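Local coordinates for peptide ABC transporter permease (Staphylococcus hominis, PDB 6EXS), which probably transports peptides across the membrane as a POT family member of the major facilitator superfamily, and binds a thioalcohol-conjugated peptide, a body-odour precursor, at residues A[5-10]-A[14-19]. Residues are numbered along the deposited sequence; the frame is centred on the assembly and turned at random.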
loop_
_atom_site.group_PDB
_atom_site.type_symbol
_atom_site.label_atom_id
_atom_site.label_comp_id
_atom_site.label_asym_id
_atom_site.label_seq_id
_atom_site.Cartn_x
_atom_site.Cartn_y
_atom_site.Cartn_z
ATOM N N SER A 5 2.010 10.823 -31.088
ATOM C CA SER A 5 3.112 11.546 -30.455
ATOM C C SER A 5 4.078 10.669 -29.625
ATOM O O SER A 5 5.035 11.202 -29.053
ATOM C CB SER A 5 2.546 12.666 -29.583
ATOM O OG SER A 5 1.750 12.153 -28.526
ATOM N N ILE A 6 3.832 9.339 -29.534
ATOM C CA ILE A 6 4.652 8.465 -28.681
ATOM C C ILE A 6 5.221 7.216 -29.377
ATOM O O ILE A 6 4.492 6.543 -30.117
ATOM C CB ILE A 6 3.893 8.062 -27.373
ATOM C CG1 ILE A 6 2.598 7.252 -27.646
ATOM C CG2 ILE A 6 3.603 9.284 -26.532
ATOM C CD1 ILE A 6 1.930 6.665 -26.432
ATOM N N PRO A 7 6.502 6.853 -29.074
ATOM C CA PRO A 7 7.071 5.616 -29.641
ATOM C C PRO A 7 6.323 4.388 -29.110
ATOM O O PRO A 7 5.975 4.350 -27.933
ATOM C CB PRO A 7 8.541 5.651 -29.200
ATOM C CG PRO A 7 8.577 6.546 -28.041
ATOM C CD PRO A 7 7.482 7.548 -28.213
ATOM N N GLN A 8 6.002 3.436 -30.007
ATOM C CA GLN A 8 5.215 2.246 -29.668
ATOM C C GLN A 8 6.056 1.025 -29.289
ATOM O O GLN A 8 5.498 0.005 -28.882
ATOM C CB GLN A 8 4.207 1.920 -30.783
ATOM C CG GLN A 8 2.912 2.749 -30.684
ATOM C CD GLN A 8 2.183 2.588 -29.361
ATOM O OE1 GLN A 8 1.813 1.478 -28.945
ATOM N NE2 GLN A 8 1.996 3.697 -28.654
ATOM N N LYS A 9 7.388 1.142 -29.392
ATOM C CA LYS A 9 8.351 0.115 -28.992
ATOM C C LYS A 9 9.508 0.827 -28.241
ATOM O O LYS A 9 9.412 2.032 -27.975
ATOM C CB LYS A 9 8.848 -0.678 -30.224
ATOM C CG LYS A 9 7.795 -1.578 -30.889
ATOM C CD LYS A 9 7.564 -2.912 -30.167
ATOM C CE LYS A 9 6.674 -3.843 -30.957
ATOM N NZ LYS A 9 6.734 -5.238 -30.446
ATOM N N GLY A 10 10.559 0.099 -27.873
ATOM C CA GLY A 10 11.699 0.720 -27.208
ATOM C C GLY A 10 12.086 0.212 -25.835
ATOM O O GLY A 10 13.205 0.488 -25.393
ATOM N N HIS A 14 7.661 -2.992 -25.626
ATOM C CA HIS A 14 6.627 -2.084 -25.103
ATOM C C HIS A 14 6.976 -0.606 -25.406
ATOM O O HIS A 14 8.153 -0.332 -25.646
ATOM C CB HIS A 14 6.451 -2.301 -23.580
ATOM C CG HIS A 14 5.872 -3.639 -23.250
ATOM N ND1 HIS A 14 4.512 -3.816 -23.107
ATOM C CD2 HIS A 14 6.483 -4.844 -23.159
ATOM C CE1 HIS A 14 4.341 -5.106 -22.876
ATOM N NE2 HIS A 14 5.497 -5.770 -22.913
ATOM N N PRO A 15 6.007 0.360 -25.391
ATOM C CA PRO A 15 6.361 1.776 -25.648
ATOM C C PRO A 15 7.525 2.264 -24.791
ATOM O O PRO A 15 7.572 1.921 -23.607
ATOM C CB PRO A 15 5.069 2.517 -25.297
ATOM C CG PRO A 15 3.984 1.530 -25.596
ATOM C CD PRO A 15 4.553 0.216 -25.147
ATOM N N ARG A 16 8.483 3.032 -25.381
ATOM C CA ARG A 16 9.701 3.526 -24.688
ATOM C C ARG A 16 9.421 4.245 -23.366
ATOM O O ARG A 16 10.251 4.206 -22.450
ATOM C CB ARG A 16 10.564 4.399 -25.603
ATOM C CG ARG A 16 12.055 4.213 -25.358
ATOM C CD ARG A 16 12.929 5.083 -26.248
ATOM N NE ARG A 16 12.651 4.856 -27.663
ATOM C CZ ARG A 16 13.216 3.904 -28.399
ATOM N NH1 ARG A 16 14.122 3.094 -27.866
ATOM N NH2 ARG A 16 12.885 3.762 -29.675
ATOM N N GLY A 17 8.236 4.852 -23.284
ATOM C CA GLY A 17 7.722 5.531 -22.102
ATOM C C GLY A 17 7.560 4.614 -20.902
ATOM O O GLY A 17 7.602 5.096 -19.767
ATOM N N LEU A 18 7.376 3.281 -21.130
ATOM C CA LEU A 18 7.296 2.300 -20.039
ATOM C C LEU A 18 8.674 2.221 -19.349
ATOM O O LEU A 18 8.727 2.114 -18.126
ATOM C CB LEU A 18 6.825 0.895 -20.506
ATOM C CG LEU A 18 6.687 -0.172 -19.386
ATOM C CD1 LEU A 18 5.528 0.140 -18.442
ATOM C CD2 LEU A 18 6.519 -1.554 -19.946
ATOM N N GLY A 19 9.752 2.327 -20.136
ATOM C CA GLY A 19 11.128 2.331 -19.647
ATOM C C GLY A 19 11.422 3.515 -18.754
ATOM O O GLY A 19 12.000 3.354 -17.676
HETATM O O HOH W 1 6.525 5.593 -25.341
#
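Arg16 lays one face of its guanidinium over the backbone of Gly10, whose CA stands 3.4 Å above the plane, displaced toward the rim, with NH1 3.5 Å from that same CA. The chain bends at its third torsion (chi3 -56°), which brings the flat group round to Gly10, while lower down CB of Arg16 meets CG of Pro7 at 3.8 Å, the two side chains crossing at about a right angle. Gly10, at a positive phi (122°), has no side chain, and CG of Arg16 lies 4.0 Å from its CA. Gly10 and Pro15 form an antiparallel, non-hydrogen-bonded pair in a two-stranded hairpin that leads straight into the first long helix, 16-44, of this major facilitator superfamily (POT family) protein. The Pro15 ring lies against the backbone of Pro7 and Gln8, its CB 3.3 Å from O of Pro7, and its CG meets OE1 of Gln8 at 4.0 Å. The amide NE2 of Gln8 is hydrogen-bonded to O of Leu139, and His14 ND1 to the hydroxyl of Tyr140, tying both segments to the loop before helix 147-174. Water 1 bridges the segments near the helix start, donating to O of Pro7 (2.9 Å) and accepting from N of Gly17 (2.8 Å).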